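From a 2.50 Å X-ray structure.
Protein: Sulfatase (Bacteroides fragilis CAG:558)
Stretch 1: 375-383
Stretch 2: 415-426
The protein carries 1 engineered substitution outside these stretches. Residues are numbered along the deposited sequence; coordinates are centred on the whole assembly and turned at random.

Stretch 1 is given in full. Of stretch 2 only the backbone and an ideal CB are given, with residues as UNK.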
ATOM      1  N   ASP A 375     -13.049  19.626 -29.499  1.00 28.78           N
ATOM      2  CA  ASP A 375     -12.243  20.833 -29.624  1.00 23.11           C
ATOM      3  C   ASP A 375     -12.118  21.599 -28.313  1.00 23.87           C
ATOM      4  O   ASP A 375     -11.209  22.430 -28.180  1.00 20.86           O
ATOM      5  CB  ASP A 375     -12.904  21.736 -30.680  1.00 27.58           C
ATOM      6  CG  ASP A 375     -11.931  22.610 -31.421  1.00 40.63           C
ATOM      7  OD1 ASP A 375     -10.691  22.472 -31.230  1.00 45.37           O
ATOM      8  OD2 ASP A 375     -12.428  23.447 -32.218  1.00 46.91           O
ATOM      9  N   LYS A 376     -13.022  21.366 -27.360  1.00 18.22           N
ATOM     10  CA  LYS A 376     -13.059  22.166 -26.139  1.00 23.34           C
ATOM     11  C   LYS A 376     -11.834  21.887 -25.277  1.00 19.54           C
ATOM     12  O   LYS A 376     -11.383  20.746 -25.161  1.00 18.94           O
ATOM     13  CB  LYS A 376     -14.338  21.883 -25.347  1.00 24.79           C
ATOM     14  CG  LYS A 376     -15.624  22.005 -26.182  1.00 25.91           C
ATOM     15  CD  LYS A 376     -15.638  23.331 -26.915  1.00 27.80           C
ATOM     16  CE  LYS A 376     -16.982  23.639 -27.546  1.00 27.91           C
ATOM     17  NZ  LYS A 376     -17.038  25.123 -27.761  1.00 44.81           N
ATOM     18  N   TYR A 377     -11.289  22.928 -24.665  1.00 16.85           N
ATOM     19  CA  TYR A 377     -10.038  22.723 -23.956  1.00 18.08           C
ATOM     20  C   TYR A 377     -10.275  22.253 -22.526  1.00 21.13           C
ATOM     21  O   TYR A 377     -11.302  22.545 -21.909  1.00 19.37           O
ATOM     22  CB  TYR A 377      -9.156  23.978 -23.976  1.00 19.10           C
ATOM     23  CG  TYR A 377      -9.720  25.305 -23.475  1.00 23.49           C
ATOM     24  CD1 TYR A 377     -10.181  25.460 -22.170  1.00 24.06           C
ATOM     25  CD2 TYR A 377      -9.701  26.437 -24.296  1.00 24.36           C
ATOM     26  CE1 TYR A 377     -10.652  26.699 -21.708  1.00 23.31           C
ATOM     27  CE2 TYR A 377     -10.178  27.671 -23.849  1.00 20.78           C
ATOM     28  CZ  TYR A 377     -10.649  27.795 -22.553  1.00 22.61           C
ATOM     29  OH  TYR A 377     -11.110  29.020 -22.101  1.00 23.70           O
ATOM     30  N   LEU A 378      -9.311  21.480 -22.023  1.00 20.92           N
ATOM     31  CA  LEU A 378      -9.301  21.016 -20.647  1.00 19.63           C
ATOM     32  C   LEU A 378      -7.852  20.947 -20.180  1.00 20.29           C
ATOM     33  O   LEU A 378      -6.920  20.971 -20.988  1.00 17.71           O
ATOM     34  CB  LEU A 378      -9.995  19.658 -20.517  1.00 16.09           C
ATOM     35  CG  LEU A 378      -9.413  18.533 -21.380  1.00 17.88           C
ATOM     36  CD1 LEU A 378      -8.197  17.841 -20.729  1.00 15.66           C
ATOM     37  CD2 LEU A 378     -10.500  17.517 -21.685  1.00 15.85           C
ATOM     38  N   ILE A 379      -7.670  20.830 -18.863  1.00 16.94           N
ATOM     39  CA  ILE A 379      -6.340  20.825 -18.275  1.00 17.63           C
ATOM     40  C   ILE A 379      -6.208  19.667 -17.284  1.00 15.97           C
ATOM     41  O   ILE A 379      -7.187  19.212 -16.696  1.00 16.87           O
ATOM     42  CB  ILE A 379      -6.036  22.177 -17.603  1.00 17.93           C
ATOM     43  CG1 ILE A 379      -4.596  22.227 -17.094  1.00 12.89           C
ATOM     44  CG2 ILE A 379      -7.079  22.479 -16.511  1.00 17.17           C
ATOM     45  CD1 ILE A 379      -3.914  23.540 -17.392  1.00 17.62           C
ATOM     46  N   ILE A 380      -4.959  19.217 -17.084  1.00 13.68           N
ATOM     47  CA  ILE A 380      -4.647  17.958 -16.402  1.00 12.34           C
ATOM     48  C   ILE A 380      -5.323  17.839 -15.029  1.00 15.05           C
ATOM     49  O   ILE A 380      -5.832  16.771 -14.678  1.00 15.62           O
ATOM     50  CB  ILE A 380      -3.114  17.781 -16.312  1.00 14.72           C
ATOM     51  CG1 ILE A 380      -2.733  16.486 -15.586  1.00 15.19           C
ATOM     52  CG2 ILE A 380      -2.452  18.977 -15.636  1.00 15.34           C
ATOM     53  CD1 ILE A 380      -3.105  15.246 -16.323  1.00 12.43           C
ATOM     54  N   GLU A 381      -5.366  18.915 -14.231  1.00 15.22           N
ATOM     55  CA  GLU A 381      -6.036  18.796 -12.929  1.00 16.96           C
ATOM     56  C   GLU A 381      -7.499  18.386 -13.054  1.00 17.03           C
ATOM     57  O   GLU A 381      -8.073  17.911 -12.068  1.00 16.22           O
ATOM     58  CB  GLU A 381      -5.963  20.098 -12.116  1.00 15.48           C
ATOM     59  CG  GLU A 381      -6.579  21.302 -12.786  1.00 13.60           C
ATOM     60  CD  GLU A 381      -5.509  22.271 -13.295  1.00 20.16           C
ATOM     61  OE1 GLU A 381      -5.732  23.504 -13.202  1.00 19.32           O
ATOM     62  OE2 GLU A 381      -4.446  21.792 -13.783  1.00 16.37           O
ATOM     63  N   ASP A 382      -8.111  18.567 -14.233  1.00 13.61           N
ATOM     64  CA  ASP A 382      -9.485  18.116 -14.458  1.00 15.62           C
ATOM     65  C   ASP A 382      -9.621  16.592 -14.419  1.00 18.49           C
ATOM     66  O   ASP A 382     -10.716  16.076 -14.137  1.00 17.31           O
ATOM     67  CB  ASP A 382     -10.004  18.617 -15.808  1.00 16.29           C
ATOM     68  CG  ASP A 382      -9.910  20.125 -15.961  1.00 18.01           C
ATOM     69  OD1 ASP A 382      -9.800  20.837 -14.937  1.00 16.92           O
ATOM     70  OD2 ASP A 382      -9.938  20.595 -17.126  1.00 17.66           O
ATOM     71  N   PHE A 383      -8.541  15.862 -14.734  1.00 16.39           N
ATOM     72  CA  PHE A 383      -8.563  14.398 -14.681  1.00 18.11           C
ATOM     73  C   PHE A 383      -9.016  13.881 -13.316  1.00 16.62           C
ATOM     74  O   PHE A 383      -9.660  12.823 -13.232  1.00 14.17           O
ATOM     75  CB  PHE A 383      -7.173  13.831 -15.011  1.00 13.84           C
ATOM     76  CG  PHE A 383      -6.845  13.790 -16.484  1.00 11.01           C
ATOM     77  CD1 PHE A 383      -6.921  14.929 -17.267  1.00 13.60           C
ATOM     78  CD2 PHE A 383      -6.414  12.611 -17.074  1.00 14.63           C
ATOM     79  CE1 PHE A 383      -6.593  14.893 -18.637  1.00 15.71           C
ATOM     80  CE2 PHE A 383      -6.088  12.558 -18.438  1.00 15.14           C
ATOM     81  CZ  PHE A 383      -6.181  13.703 -19.222  1.00 13.52           C
ATOM     82  N   UNK A 415     -22.599  19.363 -21.809  1.00 21.42           N
ATOM     83  CA  UNK A 415     -22.265  20.710 -21.407  1.00 17.00           C
ATOM     84  C   UNK A 415     -20.877  21.083 -21.866  1.00 21.66           C
ATOM     85  O   UNK A 415     -20.235  20.361 -22.630  1.00 28.42           O
ATOM     86  CB  UNK A 415     -22.380  20.861 -19.889  1.00 17.00           C
ATOM     87  N   UNK A 416     -20.417  22.230 -21.381  1.00 18.71           N
ATOM     88  CA  UNK A 416     -19.150  22.809 -21.826  1.00 25.51           C
ATOM     89  C   UNK A 416     -18.457  23.492 -20.652  1.00 24.95           C
ATOM     90  O   UNK A 416     -18.573  24.705 -20.462  1.00 22.59           O
ATOM     91  CB  UNK A 416     -19.375  23.802 -22.968  1.00 25.51           C
ATOM     92  N   UNK A 417     -17.696  22.738 -19.850  1.00 25.90           N
ATOM     93  CA  UNK A 417     -16.860  23.389 -18.820  1.00 26.09           C
ATOM     94  C   UNK A 417     -15.860  24.391 -19.389  1.00 22.25           C
ATOM     95  O   UNK A 417     -15.326  25.210 -18.637  1.00 20.81           O
ATOM     96  CB  UNK A 417     -16.099  22.326 -18.026  1.00 26.09           C
ATOM     97  N   UNK A 418     -15.616  24.371 -20.695  1.00 20.09           N
ATOM     98  CA  UNK A 418     -14.623  25.249 -21.306  1.00 22.47           C
ATOM     99  C   UNK A 418     -15.126  26.681 -21.479  1.00 27.73           C
ATOM    100  O   UNK A 418     -14.315  27.618 -21.473  1.00 18.10           O
ATOM    101  CB  UNK A 418     -14.202  24.686 -22.665  1.00 22.47           C
ATOM    102  N   UNK A 419     -16.446  26.869 -21.622  1.00 23.71           N
ATOM    103  CA  UNK A 419     -17.013  28.186 -21.903  1.00 22.71           C
ATOM    104  C   UNK A 419     -16.720  29.160 -20.764  1.00 24.64           C
ATOM    105  O   UNK A 419     -17.058  28.901 -19.606  1.00 21.21           O
ATOM    106  CB  UNK A 419     -18.522  28.079 -22.131  1.00 22.71           C
ATOM    107  N   UNK A 420     -16.102  30.290 -21.108  1.00 21.61           N
ATOM    108  CA  UNK A 420     -15.695  31.277 -20.140  1.00 20.96           C
ATOM    109  C   UNK A 420     -14.529  30.899 -19.246  1.00 31.26           C
ATOM    110  O   UNK A 420     -14.066  31.757 -18.478  1.00 32.11           O
ATOM    111  CB  UNK A 420     -16.898  31.618 -19.258  1.00 20.96           C
ATOM    112  N   UNK A 421     -14.023  29.666 -19.318  1.00 22.53           N
ATOM    113  CA  UNK A 421     -13.046  29.195 -18.341  1.00 21.87           C
ATOM    114  C   UNK A 421     -11.631  29.679 -18.659  1.00 22.51           C
ATOM    115  O   UNK A 421     -11.158  29.545 -19.795  1.00 19.88           O
ATOM    116  CB  UNK A 421     -13.068  27.666 -18.278  1.00 21.87           C
ATOM    117  N   UNK A 422     -10.959  30.227 -17.647  1.00 15.98           N
ATOM    118  CA  UNK A 422      -9.535  30.525 -17.735  1.00 20.72           C
ATOM    119  C   UNK A 422      -8.702  29.288 -17.384  1.00 18.90           C
ATOM    120  O   UNK A 422      -8.995  28.578 -16.418  1.00 18.76           O
ATOM    121  CB  UNK A 422      -9.176  31.689 -16.810  1.00 20.72           C
ATOM    122  N   UNK A 423      -7.645  29.036 -18.156  1.00 17.24           N
ATOM    123  CA  UNK A 423      -6.635  28.041 -17.798  1.00 21.56           C
ATOM    124  C   UNK A 423      -5.362  28.754 -17.339  1.00 19.56           C
ATOM    125  O   UNK A 423      -5.003  29.803 -17.885  1.00 17.41           O
ATOM    126  CB  UNK A 423      -6.340  27.113 -18.978  1.00 21.56           C
ATOM    127  N   UNK A 424      -4.662  28.181 -16.355  1.00 15.03           N
ATOM    128  CA  UNK A 424      -3.492  28.847 -15.794  1.00 18.58           C
ATOM    129  C   UNK A 424      -2.265  27.943 -15.693  1.00 17.55           C
ATOM    130  O   UNK A 424      -2.356  26.784 -15.281  1.00 16.74           O
ATOM    131  CB  UNK A 424      -3.833  29.394 -14.406  1.00 18.58           C
ATOM    132  N   UNK A 425      -1.104  28.507 -16.024  1.00 19.32           N
ATOM    133  CA  UNK A 425       0.185  27.888 -15.742  1.00 20.14           C
ATOM    134  C   UNK A 425       1.070  28.868 -14.975  1.00 21.39           C
ATOM    135  O   UNK A 425       1.018  30.085 -15.192  1.00 17.15           O
ATOM    136  CB  UNK A 425       0.868  27.443 -17.036  1.00 20.14           C
ATOM    137  N   UNK A 426       1.900  28.323 -14.088  1.00 21.46           N
ATOM    138  CA  UNK A 426       2.909  29.117 -13.400  1.00 21.54           C
ATOM    139  C   UNK A 426       4.204  28.329 -13.339  1.00 21.53           C
ATOM    140  O   UNK A 426       4.229  27.227 -12.785  1.00 16.12           O
ATOM    141  CB  UNK A 426       2.443  29.506 -11.996  1.00 21.54           C
TER

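Position 415 lies out of reach of stretch 1. Its ideal CB has room around it, so many residues would fit. It is Gly415.

At 416 the CB points sideways, 5.2 Å from Lys376 CE. The nearby lysine amine invites an acidic or polar side chain. The residue is Asp416. Its OD2 forms a weak, salt-bridging hydrogen bond with Lys376 NZ at 3.5 Å, and water 1 joins the same two atoms. Asp416 OD1 also accepts from the backbone N of 418 at 3.0 Å, inside the type I turn from 416 to 419.

Position 417 points sideways with nothing of stretch 1 within 5.5 Å of its ideal CB. Its phi of -58° suits proline, among others. It is Pro417.

Position 418 points toward stretch 1. Its ideal CB is 3.7 Å from Tyr377 O and 3.9 Å from Lys376 CB. With neighbours this near, a small or polar side chain would suit. The residue is Ser418. Its OG lies over one face of the Tyr377 ring, 3.8 Å from Tyr377 CE1, and bonds waters 1 and 2.

Position 419 points away, so a long polar chain is as acceptable as many others. It is Lys419.

Position 420 has phi 71°, which favours glycine; asparagine could also adopt it. It is Gly420, within the type II turn from 418 to 421.

Position 421 points toward stretch 1, its ideal CB 4.3 Å from Tyr377 CE1. The carboxylate of Asp382 lies farther on, so a long basic chain would suit. The residue is Arg421, extended with chi1 to chi3 all t. NH2 donates to Asp382 OD1 and NH1 to Asp382 OD2, each at 2.7 Å, making a two-pronged salt bridge. Water 3 links Arg421 NH1 to Tyr377 O. Tyr377 OH donates to Arg421 O in a very short 2.4 Å bond at the ring edge.

Position 422 points away and tolerates many residues. It is Ser422.

Position 423 points toward Ile379 CD1, 4.6 Å from the ideal CB, and Tyr377 CE1, at 5.1 Å. Leucine, isoleucine or methionine would suit this apolar setting. It is Leu423. Its CD1 packs 3.7 Å from Tyr377 CD1, its CD2 3.9 Å from Ile379 CG2.

Position 424 points sideways and is permissive. It is Tyr424.

Position 425 points sideways, but a large apolar chain could reach Ile379. It is Trp425, with CE2 4.1 Å from Ile379 CD1.

Position 426 is out of reach and unconstrained here. It is Asn426.

Stretch 2 (415-426) GDPSKGRSLYWN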
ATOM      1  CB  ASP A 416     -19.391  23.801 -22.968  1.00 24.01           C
ATOM      2  CG  ASP A 416     -18.105  24.281 -23.627  1.00 31.09           C
ATOM      3  OD1 ASP A 416     -17.014  23.755 -23.282  1.00 27.58           O
ATOM      4  OD2 ASP A 416     -18.196  25.198 -24.491  1.00 28.37           O
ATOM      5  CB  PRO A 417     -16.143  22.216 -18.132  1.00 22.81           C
ATOM      6  CG  PRO A 417     -16.245  21.066 -19.107  1.00 24.56           C
ATOM      7  CD  PRO A 417     -17.546  21.271 -19.843  1.00 24.45           C
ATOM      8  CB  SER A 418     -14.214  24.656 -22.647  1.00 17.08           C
ATOM      9  OG  SER A 418     -13.858  25.655 -23.566  1.00 29.13           O
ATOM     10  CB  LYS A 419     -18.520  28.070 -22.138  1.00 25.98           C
ATOM     11  CG  LYS A 419     -19.204  29.400 -22.421  1.00 23.97           C
ATOM     12  CD  LYS A 419     -20.590  29.239 -23.012  1.00 27.82           C
ATOM     13  CE  LYS A 419     -21.197  30.618 -23.354  1.00 30.06           C
ATOM     14  NZ  LYS A 419     -22.688  30.598 -23.311  1.00 30.15           N
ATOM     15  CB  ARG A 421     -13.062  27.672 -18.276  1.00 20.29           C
ATOM     16  CG  ARG A 421     -11.989  27.103 -17.384  1.00 18.89           C
ATOM     17  CD  ARG A 421     -12.200  25.605 -17.200  1.00 20.28           C
ATOM     18  NE  ARG A 421     -11.358  25.105 -16.129  1.00 21.19           N
ATOM     19  CZ  ARG A 421     -10.816  23.898 -16.117  1.00 21.04           C
ATOM     20  NH1 ARG A 421     -11.052  23.068 -17.126  1.00 21.79           N
ATOM     21  NH2 ARG A 421     -10.048  23.525 -15.098  1.00 17.90           N
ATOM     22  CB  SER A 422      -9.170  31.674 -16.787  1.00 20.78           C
ATOM     23  OG  SER A 422      -9.466  32.955 -17.307  1.00 23.95           O
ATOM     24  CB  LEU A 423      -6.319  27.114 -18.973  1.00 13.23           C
ATOM     25  CG  LEU A 423      -7.452  26.310 -19.587  1.00 15.35           C
ATOM     26  CD1 LEU A 423      -6.849  25.364 -20.611  1.00 14.21           C
ATOM     27  CD2 LEU A 423      -8.245  25.545 -18.527  1.00 13.23           C
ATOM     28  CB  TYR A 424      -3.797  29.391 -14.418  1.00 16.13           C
ATOM     29  CG  TYR A 424      -5.003  30.275 -14.335  1.00 19.20           C
ATOM     30  CD1 TYR A 424      -6.223  29.764 -13.920  1.00 16.77           C
ATOM     31  CD2 TYR A 424      -4.913  31.633 -14.621  1.00 19.16           C
ATOM     32  CE1 TYR A 424      -7.322  30.561 -13.817  1.00 16.00           C
ATOM     33  CE2 TYR A 424      -6.018  32.452 -14.518  1.00 19.60           C
ATOM     34  CZ  TYR A 424      -7.222  31.907 -14.107  1.00 21.99           C
ATOM     35  OH  TYR A 424      -8.338  32.707 -13.997  1.00 22.45           O
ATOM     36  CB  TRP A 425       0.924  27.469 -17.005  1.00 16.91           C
ATOM     37  CG  TRP A 425       0.217  26.532 -17.911  1.00 16.56           C
ATOM     38  CD1 TRP A 425       0.511  25.212 -18.114  1.00 17.06           C
ATOM     39  CD2 TRP A 425      -0.860  26.846 -18.802  1.00 20.28           C
ATOM     40  NE1 TRP A 425      -0.321  24.684 -19.063  1.00 18.23           N
ATOM     41  CE2 TRP A 425      -1.176  25.663 -19.503  1.00 20.02           C
ATOM     42  CE3 TRP A 425      -1.588  28.013 -19.080  1.00 18.19           C
ATOM     43  CZ2 TRP A 425      -2.201  25.607 -20.454  1.00 15.43           C
ATOM     44  CZ3 TRP A 425      -2.604  27.956 -20.024  1.00 18.28           C
ATOM     45  CH2 TRP A 425      -2.901  26.763 -20.697  1.00 18.14           C
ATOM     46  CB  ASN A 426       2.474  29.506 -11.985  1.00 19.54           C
ATOM     47  CG  ASN A 426       3.363  30.581 -11.410  1.00 17.43           C
ATOM     48  OD1 ASN A 426       3.905  31.392 -12.154  1.00 20.08           O
ATOM     49  ND2 ASN A 426       3.544  30.582 -10.107  1.00 16.33           N
TER
HETATM   50  O   HOH W   1     -16.066  26.911 -25.358  1.00 21.13           O
HETATM   51  O   HOH W   2     -12.821  25.727 -25.785  1.00 15.96           O
HETATM   52  O   HOH W   3     -12.724  22.514 -19.613  1.00 21.21           O
HETATM   53  O   HOH W   4      -6.479  25.789 -14.798  1.00 17.35           O
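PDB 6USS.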